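Local structure of tail spike protein gp49 (Pseudomonas phage LKA1, 4RU4) at residues A58-A63 against V70-G75; D146-Y151 against N179-R184; Y271-G276 against G281-C286; A349-K354 against G401-G406; G516-V521 against T549-S554. The protein probably cleaves the O-specific polysaccharide of Pseudomonas as the lyase of the phage tailspike, breaking down host cell envelope components during virus entry. All coordinates share one frame; numbering follows the deposited sequence.

Overall arrangement
Interactions 1 to 4 are buried and apolar, whereas interaction 5 is partly buried, polar and set against a neighbouring subunit. Interactions 3 and 4, with centres about 20 Å apart, both fill the interior of the pectin lyase-like parallel beta-helix. Interaction 1 lies at the N-terminal side of the same coil, where a helix packs on an early strand. Interactions 2 and 5 belong to two Ig-like regions, one with an aromatic core contact and the other with a salt bridge. Along the chain all five follow in series, none touching another; interactions 1 and 5 lie on opposite sides of the chain's centre, with their centres about 85 Å apart.

Interaction 1: residues A58-A63 against V70-G75; sequences AALQAA and VHIPSG
With chi1 of Val-70 at 178°, CG1 stands anti to the backbone N and CG2 anti to the carbonyl carbon, and both methyls straddle the single methyl of Ala-63. The distances are nearly equal, CG2 of Val-70 being 4.0 Å and its CG1 4.1 Å from Ala-63 CB. CG2 also rests against the end of the helical residue's backbone, 3.6 Å from Ala-63 O. Ile-72 is arranged differently: its CG1 lies beside the backbone N and chi2 is extended (-171°), which carries CD1 out to Leu-60. There the two side chains cross at about a right angle and meet through their terminal methyls, Leu-60 CD2 and Ile-72 CD1 being 3.5 Å apart. Leu-60 and Ala-63 are three residues apart and therefore share one face of the helix, just as Val-70 and Ile-72 share one face of their strand. The residue types fit these places: the small alanine admits the helix backbone close to a branched valine, while the longer leucine and isoleucine span the wider separation. No hydrogen bond joins the two segments. The contact packs helix 55-65 against strand 70-72, near the beginning of the beta-helical coil. Strand 70-72 pairs in parallel with strand 89-93, and Leu-60 also touches Tyr-77 and Ile-79 of strand 75-79 and Ile-83 of strand 82-86.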
# COMPACT_ATOMS: atom_id res chain seq x y z
N ALA B 58 -14.51 28.39 -32.73
CA ALA B 58 -13.62 29.43 -33.24
C ALA B 58 -13.01 30.24 -32.08
O ALA B 58 -11.80 30.50 -32.05
CB ALA B 58 -14.37 30.35 -34.25
N ALA B 59 -13.83 30.61 -31.11
CA ALA B 59 -13.35 31.38 -29.95
C ALA B 59 -12.36 30.59 -29.08
O ALA B 59 -11.32 31.13 -28.65
CB ALA B 59 -14.54 31.90 -29.10
N LEU B 60 -12.68 29.33 -28.80
CA LEU B 60 -11.84 28.51 -27.94
C LEU B 60 -10.53 28.22 -28.63
O LEU B 60 -9.48 28.32 -28.03
CB LEU B 60 -12.52 27.19 -27.62
CG LEU B 60 -13.39 27.17 -26.38
CD1 LEU B 60 -14.28 25.94 -26.44
CD2 LEU B 60 -12.49 27.14 -25.15
N GLN B 61 -10.61 27.88 -29.92
CA GLN B 61 -9.38 27.63 -30.68
C GLN B 61 -8.50 28.87 -30.75
O GLN B 61 -7.27 28.77 -30.61
CB GLN B 61 -9.67 27.10 -32.10
CG GLN B 61 -8.40 26.70 -32.86
CD GLN B 61 -7.71 25.50 -32.20
OE1 GLN B 61 -8.27 24.40 -32.14
NE2 GLN B 61 -6.50 25.71 -31.69
N ALA B 62 -9.12 30.03 -30.95
CA ALA B 62 -8.37 31.29 -31.02
C ALA B 62 -7.72 31.62 -29.67
O ALA B 62 -6.58 32.14 -29.61
CB ALA B 62 -9.26 32.46 -31.48
N ALA B 63 -8.43 31.31 -28.59
CA ALA B 63 -7.88 31.52 -27.26
C ALA B 63 -6.64 30.66 -27.04
O ALA B 63 -5.60 31.14 -26.56
CB ALA B 63 -8.93 31.23 -26.17
N VAL B 70 -5.52 29.47 -20.89
CA VAL B 70 -6.93 29.72 -21.15
C VAL B 70 -7.77 29.35 -19.93
O VAL B 70 -7.65 28.24 -19.41
CB VAL B 70 -7.41 28.93 -22.38
CG1 VAL B 70 -8.91 29.14 -22.64
CG2 VAL B 70 -6.57 29.34 -23.60
N HIS B 71 -8.60 30.28 -19.48
CA HIS B 71 -9.55 29.99 -18.44
C HIS B 71 -10.95 29.90 -19.05
O HIS B 71 -11.37 30.81 -19.76
CB HIS B 71 -9.56 31.05 -17.34
CG HIS B 71 -10.62 30.82 -16.32
ND1 HIS B 71 -10.57 29.76 -15.43
CD2 HIS B 71 -11.79 31.45 -16.08
CE1 HIS B 71 -11.66 29.77 -14.68
NE2 HIS B 71 -12.42 30.79 -15.05
N ILE B 72 -11.64 28.81 -18.79
CA ILE B 72 -12.97 28.59 -19.34
C ILE B 72 -13.99 28.72 -18.22
O ILE B 72 -14.12 27.83 -17.41
CB ILE B 72 -13.10 27.19 -19.98
CG1 ILE B 72 -12.06 27.00 -21.09
CG2 ILE B 72 -14.52 26.95 -20.52
CD1 ILE B 72 -12.26 25.72 -21.91
N PRO B 73 -14.74 29.83 -18.20
CA PRO B 73 -15.83 30.06 -17.24
C PRO B 73 -16.90 29.02 -17.43
O PRO B 73 -16.99 28.52 -18.55
CB PRO B 73 -16.39 31.42 -17.68
CG PRO B 73 -15.27 32.07 -18.41
CD PRO B 73 -14.60 30.94 -19.15
N SER B 74 -17.70 28.73 -16.41
CA SER B 74 -18.93 27.94 -16.54
C SER B 74 -19.68 28.33 -17.79
O SER B 74 -19.88 29.51 -18.06
CB SER B 74 -19.88 28.16 -15.35
OG SER B 74 -19.45 27.42 -14.24
N GLY B 75 -20.10 27.32 -18.54
CA GLY B 75 -20.83 27.52 -19.77
C GLY B 75 -20.78 26.21 -20.53
O GLY B 75 -20.10 25.27 -20.11

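Interaction 2: residues D146-Y151 against N179-R184; sequences DVFIIY and NTVTIR
Phe-148 meets two aliphatic side chains with the outer part of its ring. CZ lies 4.0 Å from Ile-183 CG2, and CE2 lies 4.1 Å from Val-181 CG1, so both methyls face the same end of the ring. Phe-148 and Ile-183 cross at about a right angle, whereas Phe-148 and Val-181 run past each other in opposite directions. These three are the touching residues, and all are buried; no hydrogen bond links the segments. Each residue suits its place: the long flat phenylalanine bridges the gap between strands that are not paired with each other, and the branched side chains offer methyls to it. In Phe-148 a chi1 of 64° places CG between the backbone N and the carbonyl carbon, a rotation that turns the ring toward strand 180-183. Val-181 and Ile-183 alternate with Thr-182, whose CB points away from strand 147-151. Farther out, the ring of Phe-148 also touches Cys-171, Val-173, Ile-198 and Leu-121, while Phe-136 and Pro-140 pack on Val-181. This is the hydrophobic interior of an Ig-like domain. Strand 168-177 pairs antiparallel with both strand 147-151 and strand 180-183, strand 197-202 flanks the first of them, and strand 133-135 flanks the second.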
# COMPACT_ATOMS: atom_id res chain seq x y z
N ASP B 146 16.78 17.24 -19.88
CA ASP B 146 16.14 16.95 -21.17
C ASP B 146 15.72 15.48 -21.22
O ASP B 146 16.24 14.65 -20.49
CB ASP B 146 17.06 17.26 -22.36
CG ASP B 146 17.13 18.76 -22.71
OD1 ASP B 146 16.37 19.58 -22.15
OD2 ASP B 146 17.94 19.10 -23.59
N VAL B 147 14.76 15.17 -22.09
CA VAL B 147 14.25 13.80 -22.24
C VAL B 147 14.39 13.32 -23.66
O VAL B 147 14.10 14.05 -24.61
CB VAL B 147 12.77 13.71 -21.79
CG1 VAL B 147 12.16 12.32 -22.08
CG2 VAL B 147 12.67 14.06 -20.30
N PHE B 148 14.90 12.10 -23.82
CA PHE B 148 14.97 11.51 -25.15
C PHE B 148 14.49 10.08 -25.14
O PHE B 148 14.43 9.44 -24.08
CB PHE B 148 16.38 11.65 -25.76
CG PHE B 148 17.49 10.91 -25.02
CD1 PHE B 148 17.79 9.60 -25.34
CD2 PHE B 148 18.27 11.56 -24.07
CE1 PHE B 148 18.81 8.93 -24.71
CE2 PHE B 148 19.30 10.90 -23.42
CZ PHE B 148 19.57 9.58 -23.75
N ILE B 149 14.14 9.60 -26.32
CA ILE B 149 13.69 8.23 -26.52
C ILE B 149 14.69 7.49 -27.39
O ILE B 149 15.06 7.95 -28.49
CB ILE B 149 12.35 8.21 -27.28
CG1 ILE B 149 11.24 8.82 -26.44
CG2 ILE B 149 11.98 6.74 -27.66
CD1 ILE B 149 9.96 9.13 -27.25
N ILE B 150 15.16 6.35 -26.89
CA ILE B 150 15.87 5.40 -27.73
C ILE B 150 14.80 4.52 -28.36
O ILE B 150 13.95 3.98 -27.64
CB ILE B 150 16.79 4.53 -26.87
CG1 ILE B 150 17.80 5.44 -26.12
CG2 ILE B 150 17.46 3.42 -27.71
CD1 ILE B 150 18.68 4.70 -25.10
N TYR B 151 14.83 4.36 -29.69
CA TYR B 151 13.78 3.61 -30.39
C TYR B 151 14.36 2.61 -31.37
O TYR B 151 15.21 2.95 -32.19
CB TYR B 151 12.87 4.57 -31.14
CG TYR B 151 11.87 3.93 -32.08
CD1 TYR B 151 10.87 3.08 -31.59
CD2 TYR B 151 11.89 4.21 -33.45
CE1 TYR B 151 9.95 2.49 -32.44
CE2 TYR B 151 10.96 3.64 -34.32
CZ TYR B 151 10.00 2.79 -33.80
OH TYR B 151 9.07 2.21 -34.63
N ASN B 179 30.59 14.33 -26.41
CA ASN B 179 29.57 13.48 -27.00
C ASN B 179 28.94 12.49 -26.03
O ASN B 179 28.06 11.70 -26.40
CB ASN B 179 30.14 12.73 -28.20
CG ASN B 179 30.39 13.64 -29.35
OD1 ASN B 179 29.88 14.75 -29.38
ND2 ASN B 179 31.18 13.18 -30.31
N THR B 180 29.38 12.54 -24.78
CA THR B 180 28.93 11.60 -23.77
C THR B 180 27.79 12.18 -22.94
O THR B 180 27.93 13.24 -22.32
CB THR B 180 30.07 11.27 -22.81
OG1 THR B 180 31.16 10.72 -23.56
CG2 THR B 180 29.61 10.26 -21.76
N VAL B 181 26.68 11.46 -22.91
CA VAL B 181 25.51 11.88 -22.14
C VAL B 181 25.21 10.88 -21.01
O VAL B 181 24.96 9.68 -21.25
CB VAL B 181 24.30 12.04 -23.07
CG1 VAL B 181 23.02 12.34 -22.28
CG2 VAL B 181 24.59 13.13 -24.11
N THR B 182 25.25 11.35 -19.78
CA THR B 182 24.91 10.47 -18.67
C THR B 182 23.43 10.67 -18.35
O THR B 182 22.86 11.72 -18.63
CB THR B 182 25.80 10.70 -17.41
OG1 THR B 182 25.78 12.09 -17.03
CG2 THR B 182 27.27 10.27 -17.68
N ILE B 183 22.80 9.66 -17.77
CA ILE B 183 21.35 9.72 -17.58
C ILE B 183 20.99 9.45 -16.13
O ILE B 183 21.83 8.93 -15.36
CB ILE B 183 20.63 8.73 -18.52
CG1 ILE B 183 21.05 7.27 -18.20
CG2 ILE B 183 20.90 9.10 -19.99
CD1 ILE B 183 20.57 6.24 -19.21
N ARG B 184 19.77 9.81 -15.76
CA ARG B 184 19.39 9.80 -14.35
C ARG B 184 18.93 8.45 -13.76
O ARG B 184 18.92 8.30 -12.55
CB ARG B 184 18.36 10.91 -14.08
CG ARG B 184 18.94 12.31 -14.29
CD ARG B 184 17.90 13.42 -14.13
NE ARG B 184 18.61 14.69 -13.99
CZ ARG B 184 18.02 15.88 -14.02
NH1 ARG B 184 16.72 15.94 -14.20
NH2 ARG B 184 18.72 17.00 -13.87

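Interaction 3: residues Y271-G276 against G281-C286; sequences YGIIFG and GGADNC. With EDO (1,2-ethanediol), chain U.
A hydroxyl of bound 1,2-ethanediol makes a weak hydrogen bond to Tyr-271, O2 of the diol lying 3.4 Å from Tyr-271 OH, and comes up against Ile-274 as well, 3.3 Å from its CD1. The diol probably comes from the crystallisation liquor. Between the segments themselves the contact is apolar, and it fills the interior of the right-handed parallel beta-helix of the pectin lyase-like fold. After the corner at Gly-272 and Ile-273 the chain runs as strand to Gly-276, then turns again before the strand near Gly-281, so the two lie on different faces of the coil and send side chains inward. Ile-273 reaches with CD1 toward two small residues, 4.5 Å from Ala-283 CB and 4.4 Å from Cys-286 SG. Phe-275, with CG beside its backbone N (chi1 -68°), lays the end of its ring against the backbone of Gly-282. Glycine suits that place twice over: it presents bare main chain to the aromatic ring, and its phi of 143° is one that residues with a CB do not readily adopt. Ala-283 alongside is small enough to sit near the same ring. Ile-256 of strand 254-257 touches Ile-273, Ala-283 and Cys-286, and the ring of Phe-275 also meets that of Phe-248. The tightest approach between the segments is Phe-275 CZ to Gly-282 C, at 3.5 Å.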
# COMPACT_ATOMS: atom_id res chain seq x y z
N TYR B 271 -11.43 2.01 -24.38
CA TYR B 271 -10.64 2.31 -23.18
C TYR B 271 -11.15 3.53 -22.41
O TYR B 271 -11.71 4.45 -22.99
CB TYR B 271 -9.21 2.66 -23.57
CG TYR B 271 -8.50 1.66 -24.44
CD1 TYR B 271 -8.19 0.41 -23.95
CD2 TYR B 271 -8.10 1.99 -25.73
CE1 TYR B 271 -7.50 -0.53 -24.73
CE2 TYR B 271 -7.41 1.05 -26.52
CZ TYR B 271 -7.12 -0.21 -26.00
OH TYR B 271 -6.45 -1.16 -26.74
N GLY B 272 -10.90 3.54 -21.11
CA GLY B 272 -11.21 4.72 -20.30
C GLY B 272 -10.02 5.67 -20.39
O GLY B 272 -10.08 6.68 -21.07
N ILE B 273 -8.93 5.31 -19.71
CA ILE B 273 -7.64 6.00 -19.82
C ILE B 273 -6.63 5.00 -20.39
O ILE B 273 -6.52 3.87 -19.87
CB ILE B 273 -7.11 6.44 -18.44
CG1 ILE B 273 -8.14 7.30 -17.72
CG2 ILE B 273 -5.80 7.23 -18.55
CD1 ILE B 273 -7.93 7.38 -16.14
N ILE B 274 -5.92 5.38 -21.44
CA ILE B 274 -4.89 4.50 -21.98
C ILE B 274 -3.55 5.22 -22.07
O ILE B 274 -3.44 6.38 -22.52
CB ILE B 274 -5.28 3.85 -23.34
CG1 ILE B 274 -4.07 3.08 -23.90
CG2 ILE B 274 -5.78 4.91 -24.34
CD1 ILE B 274 -4.40 1.97 -24.80
N PHE B 275 -2.52 4.51 -21.61
CA PHE B 275 -1.14 4.99 -21.70
C PHE B 275 -0.47 4.18 -22.79
O PHE B 275 -0.19 3.00 -22.58
CB PHE B 275 -0.39 4.79 -20.36
CG PHE B 275 -0.90 5.67 -19.22
CD1 PHE B 275 -1.99 5.29 -18.47
CD2 PHE B 275 -0.26 6.86 -18.90
CE1 PHE B 275 -2.46 6.09 -17.42
CE2 PHE B 275 -0.72 7.66 -17.84
CZ PHE B 275 -1.84 7.26 -17.11
N GLY B 276 -0.26 4.79 -23.96
CA GLY B 276 0.36 4.10 -25.08
C GLY B 276 1.81 4.54 -25.18
O GLY B 276 2.10 5.75 -25.27
N GLY B 281 4.97 8.35 -14.57
CA GLY B 281 3.62 8.88 -14.42
C GLY B 281 2.59 7.82 -14.10
O GLY B 281 2.91 6.76 -13.53
N GLY B 282 1.33 8.11 -14.44
CA GLY B 282 0.25 7.19 -14.17
C GLY B 282 -1.04 7.90 -13.77
O GLY B 282 -1.20 9.08 -14.05
N ALA B 283 -1.93 7.17 -13.12
CA ALA B 283 -3.27 7.67 -12.77
C ALA B 283 -3.47 7.55 -11.27
O ALA B 283 -3.10 6.55 -10.66
CB ALA B 283 -4.35 6.86 -13.49
N ASP B 284 -4.11 8.55 -10.66
CA ASP B 284 -4.19 8.60 -9.22
C ASP B 284 -5.53 9.20 -8.83
O ASP B 284 -5.92 10.28 -9.32
CB ASP B 284 -3.06 9.44 -8.62
CG ASP B 284 -2.87 9.19 -7.14
OD1 ASP B 284 -3.86 9.15 -6.40
OD2 ASP B 284 -1.71 9.02 -6.69
N ASN B 285 -6.21 8.47 -7.95
CA ASN B 285 -7.47 8.94 -7.38
C ASN B 285 -8.52 9.20 -8.46
O ASN B 285 -9.23 10.21 -8.40
CB ASN B 285 -7.26 10.20 -6.57
CG ASN B 285 -8.37 10.43 -5.58
OD1 ASN B 285 -9.01 9.47 -5.13
ND2 ASN B 285 -8.65 11.69 -5.27
N CYS B 286 -8.62 8.31 -9.44
CA CYS B 286 -9.61 8.45 -10.51
C CYS B 286 -10.72 7.42 -10.40
O CYS B 286 -10.47 6.27 -9.99
CB CYS B 286 -8.95 8.29 -11.88
SG CYS B 286 -7.80 9.64 -12.31
C1 EDO U . -1.65 -1.89 -27.90
O1 EDO U . -1.53 -2.79 -28.99
C2 EDO U . -2.89 -1.03 -28.12
O2 EDO U . -3.14 -0.22 -26.97

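Interaction 4: residues A349-K354 against G401-G406; sequences ATWQGK and GVIDVG
Trp-351 has far more of its surface buried here than Ile-403 or Val-405, the two residues it meets, and it touches both with the far end of its six-membered ring. Ile-403 CG2 lies 3.6 Å from Trp-351 CZ3 and 3.9 Å from its CH2. Val-405 comes instead at the ring edge, near the indole plane, with CG2 4.3 Å from Trp-351 CZ3. The torsion of Ile-403 (chi1 -60°) sets CG2 anti to the backbone N, where it can meet the ring. A large tryptophan suits the place because the strands are not neighbours: in the parallel sheet of the beta-helix, strand 372-377 lies between 349-352 and 403-405, and the indole reaches past it inside the coil. Ser-374 of that middle strand touches both Trp-351 and Val-405. Leu-384 touches both Trp-351 and Ile-403, and the rings of Phe-382 and Phe-422 also meet the indole. The residues alternating with this set, Thr-350, Gln-352 and Asp-404, are polar and use their side chains in hydrogen bonds. Gln-352 NE2 donates to Thr-350 OG1 at 3.1 Å, the acceptor lying in the amide plane. Asp-404, whose CB points away from the tryptophan, accepts a hydrogen bond from Gly-401 N at its OD1 (2.9 Å), met on the anti side and 31° out of the carboxylate plane, while its OD2 is hydrogen-bonded to Gly-407 N.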
# COMPACT_ATOMS: atom_id res chain seq x y z
N ALA B 349 -8.60 -8.46 -13.80
CA ALA B 349 -7.34 -7.80 -14.10
C ALA B 349 -6.42 -8.74 -14.89
O ALA B 349 -6.74 -9.92 -15.10
CB ALA B 349 -6.68 -7.32 -12.80
N THR B 350 -5.26 -8.24 -15.33
CA THR B 350 -4.43 -9.07 -16.20
C THR B 350 -2.93 -8.93 -15.94
O THR B 350 -2.44 -7.86 -15.56
CB THR B 350 -4.70 -8.75 -17.72
OG1 THR B 350 -4.00 -9.70 -18.55
CG2 THR B 350 -4.17 -7.38 -18.06
N TRP B 351 -2.21 -10.03 -16.16
CA TRP B 351 -0.76 -10.04 -16.18
C TRP B 351 -0.35 -10.21 -17.65
O TRP B 351 -0.71 -11.21 -18.26
CB TRP B 351 -0.29 -11.30 -15.45
CG TRP B 351 -0.16 -11.24 -13.96
CD1 TRP B 351 0.13 -10.15 -13.17
CD2 TRP B 351 -0.28 -12.36 -13.09
NE1 TRP B 351 0.21 -10.55 -11.84
CE2 TRP B 351 -0.00 -11.91 -11.77
CE3 TRP B 351 -0.54 -13.72 -13.30
CZ2 TRP B 351 -0.01 -12.75 -10.67
CZ3 TRP B 351 -0.54 -14.57 -12.20
CH2 TRP B 351 -0.28 -14.08 -10.90
N GLN B 352 0.41 -9.26 -18.19
CA GLN B 352 0.94 -9.34 -19.53
C GLN B 352 2.31 -8.63 -19.51
O GLN B 352 2.54 -7.76 -18.67
CB GLN B 352 0.01 -8.62 -20.53
CG GLN B 352 -1.43 -9.08 -20.46
CD GLN B 352 -2.28 -8.63 -21.63
OE1 GLN B 352 -1.77 -8.36 -22.72
NE2 GLN B 352 -3.61 -8.57 -21.42
N GLY B 353 3.19 -8.95 -20.46
CA GLY B 353 4.44 -8.22 -20.56
C GLY B 353 5.50 -8.77 -19.63
O GLY B 353 5.84 -9.94 -19.72
N LYS B 354 6.02 -7.95 -18.73
CA LYS B 354 7.15 -8.36 -17.87
C LYS B 354 7.16 -7.55 -16.60
O LYS B 354 7.03 -6.33 -16.66
CB LYS B 354 8.48 -8.14 -18.60
CG LYS B 354 9.76 -8.35 -17.70
CD LYS B 354 11.07 -8.34 -18.53
CE LYS B 354 12.33 -8.32 -17.66
NZ LYS B 354 13.56 -8.23 -18.55
N GLY B 401 -8.16 -21.01 -14.78
CA GLY B 401 -8.04 -20.94 -13.32
C GLY B 401 -8.73 -19.68 -12.83
O GLY B 401 -9.08 -18.81 -13.64
N VAL B 402 -8.95 -19.56 -11.52
CA VAL B 402 -9.42 -18.30 -10.95
C VAL B 402 -8.33 -17.26 -11.18
O VAL B 402 -8.60 -16.10 -11.52
CB VAL B 402 -9.74 -18.44 -9.44
CG1 VAL B 402 -10.04 -17.05 -8.79
CG2 VAL B 402 -10.90 -19.45 -9.24
N ILE B 403 -7.09 -17.72 -11.04
CA ILE B 403 -5.93 -17.00 -11.52
C ILE B 403 -5.40 -17.82 -12.68
O ILE B 403 -5.06 -19.01 -12.52
CB ILE B 403 -4.86 -16.89 -10.44
CG1 ILE B 403 -5.43 -16.14 -9.23
CG2 ILE B 403 -3.58 -16.19 -11.02
CD1 ILE B 403 -4.60 -16.34 -7.98
N ASP B 404 -5.38 -17.23 -13.88
CA ASP B 404 -5.15 -18.03 -15.07
C ASP B 404 -3.91 -17.63 -15.84
O ASP B 404 -3.71 -16.43 -16.12
CB ASP B 404 -6.37 -17.96 -16.00
CG ASP B 404 -6.28 -18.96 -17.15
OD1 ASP B 404 -6.36 -20.18 -16.87
OD2 ASP B 404 -6.12 -18.56 -18.33
N VAL B 405 -3.08 -18.61 -16.21
CA VAL B 405 -1.91 -18.36 -17.05
C VAL B 405 -1.95 -19.28 -18.28
O VAL B 405 -1.31 -20.34 -18.32
CB VAL B 405 -0.56 -18.55 -16.28
CG1 VAL B 405 0.59 -18.02 -17.11
CG2 VAL B 405 -0.63 -17.84 -14.92
N GLY B 406 -2.74 -18.90 -19.28
CA GLY B 406 -2.86 -19.69 -20.50
C GLY B 406 -3.69 -20.96 -20.41
O GLY B 406 -3.48 -21.89 -21.19

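Interaction 5: residues G516-V521 against T549-S554; sequences GGRVQV and TKTDRS
The carboxylate of Asp-552 is approached from both faces at its OD2: Arg-518 NH2 comes from above one face, and Thr-551 OG1 reaches it from the other, on the anti side. The guanidinium of Arg-518 meets the acid near its own edge, tilted by 22°, and the two planes stand 70° apart. One N-H makes the salt bridge, NH2 of Arg-518 to OD2 of Asp-552 at 3.0 Å, with an N-H...O angle of 147°. Thr-551 OG1 donates to the same Asp-552 OD2 at 2.8 Å. Arginine suits the spot because its long chain, bent at chi3, swings the charge across to the turn, and the positive charge and the hydroxyl bond at OD2 would probably favour an ionised aspartate. Lys-550 NZ reaches on to Ser-554 O at 2.8 Å, tying the turn back to its strand. In a second subunit, Thr-568 OG1 is hydrogen-bonded to Asp-552 OD2 and Arg-518 NH1, and Pro-544 O to Arg-518 NH1, so the ion pair lies at a subunit interface. Strand 590-600 pairs antiparallel with both strand 510-522 and strand 545-551. The arrangement is thus a polar contact between strand 510-522 and the loop that follows strand 545-551, in an Ig-like domain at the trimer interface.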
# COMPACT_ATOMS: atom_id res chain seq x y z
N GLY B 516 -0.52 -34.04 9.32
CA GLY B 516 -0.10 -34.99 10.35
C GLY B 516 -1.13 -35.19 11.44
O GLY B 516 -2.15 -34.52 11.47
N GLY B 517 -0.88 -36.14 12.34
CA GLY B 517 -1.84 -36.42 13.39
C GLY B 517 -1.35 -37.53 14.30
O GLY B 517 -0.23 -38.05 14.12
N ARG B 518 -2.19 -37.89 15.27
CA ARG B 518 -1.88 -38.95 16.22
C ARG B 518 -2.95 -40.02 16.07
O ARG B 518 -4.13 -39.75 16.29
CB ARG B 518 -1.84 -38.41 17.66
CG ARG B 518 -0.76 -37.33 17.90
CD ARG B 518 -1.03 -36.47 19.13
NE ARG B 518 -1.21 -37.24 20.35
CZ ARG B 518 -0.26 -37.51 21.24
NH1 ARG B 518 0.98 -37.08 21.03
NH2 ARG B 518 -0.54 -38.22 22.33
N VAL B 519 -2.54 -41.22 15.67
CA VAL B 519 -3.47 -42.33 15.47
C VAL B 519 -3.23 -43.44 16.50
O VAL B 519 -2.13 -43.98 16.61
CB VAL B 519 -3.35 -42.90 14.03
CG1 VAL B 519 -4.22 -44.17 13.87
CG2 VAL B 519 -3.73 -41.83 13.01
N GLN B 520 -4.27 -43.78 17.26
CA GLN B 520 -4.11 -44.79 18.29
C GLN B 520 -4.15 -46.19 17.66
O GLN B 520 -4.97 -46.45 16.78
CB GLN B 520 -5.19 -44.67 19.36
CG GLN B 520 -5.09 -45.75 20.41
CD GLN B 520 -6.03 -45.50 21.55
OE1 GLN B 520 -5.74 -44.71 22.44
NE2 GLN B 520 -7.16 -46.16 21.51
N VAL B 521 -3.24 -47.07 18.09
CA VAL B 521 -3.31 -48.49 17.73
C VAL B 521 -3.20 -49.34 18.99
O VAL B 521 -2.52 -48.97 19.92
CB VAL B 521 -2.22 -48.92 16.71
CG1 VAL B 521 -2.35 -48.13 15.39
CG2 VAL B 521 -0.79 -48.77 17.30
N THR B 549 6.38 -41.80 14.48
CA THR B 549 6.99 -42.07 15.77
C THR B 549 5.93 -42.61 16.73
O THR B 549 4.79 -42.14 16.73
CB THR B 549 7.65 -40.79 16.35
OG1 THR B 549 8.74 -40.39 15.50
CG2 THR B 549 8.15 -40.99 17.78
N LYS B 550 6.30 -43.60 17.55
CA LYS B 550 5.41 -44.11 18.59
C LYS B 550 5.55 -43.27 19.86
O LYS B 550 6.67 -42.99 20.31
CB LYS B 550 5.75 -45.57 18.93
CG LYS B 550 5.25 -46.03 20.32
CD LYS B 550 5.48 -47.52 20.51
CE LYS B 550 5.57 -47.92 21.96
NZ LYS B 550 5.24 -49.36 22.13
N THR B 551 4.41 -42.85 20.42
CA THR B 551 4.38 -42.19 21.71
C THR B 551 3.37 -42.78 22.73
O THR B 551 2.49 -43.60 22.39
CB THR B 551 4.10 -40.67 21.59
OG1 THR B 551 2.73 -40.46 21.24
CG2 THR B 551 5.03 -40.00 20.56
N ASP B 552 3.55 -42.39 23.98
CA ASP B 552 2.59 -42.66 25.05
C ASP B 552 2.40 -44.13 25.43
O ASP B 552 1.37 -44.54 25.97
CB ASP B 552 1.27 -41.92 24.78
CG ASP B 552 1.47 -40.42 24.79
OD1 ASP B 552 1.58 -39.87 25.91
OD2 ASP B 552 1.58 -39.80 23.71
N ARG B 553 3.45 -44.89 25.18
CA ARG B 553 3.56 -46.26 25.64
C ARG B 553 5.04 -46.61 25.49
O ARG B 553 5.72 -46.09 24.59
CB ARG B 553 2.70 -47.20 24.77
CG ARG B 553 2.74 -48.68 25.23
CD ARG B 553 2.05 -48.84 26.58
NE ARG B 553 0.64 -48.46 26.47
CZ ARG B 553 -0.24 -48.51 27.46
NH1 ARG B 553 0.12 -48.94 28.67
NH2 ARG B 553 -1.49 -48.13 27.24
N SER B 554 5.57 -47.44 26.37
CA SER B 554 6.94 -47.89 26.18
C SER B 554 6.94 -49.34 25.70
O SER B 554 6.69 -49.58 24.54
CB SER B 554 7.77 -47.69 27.46
OG SER B 554 7.86 -46.30 27.77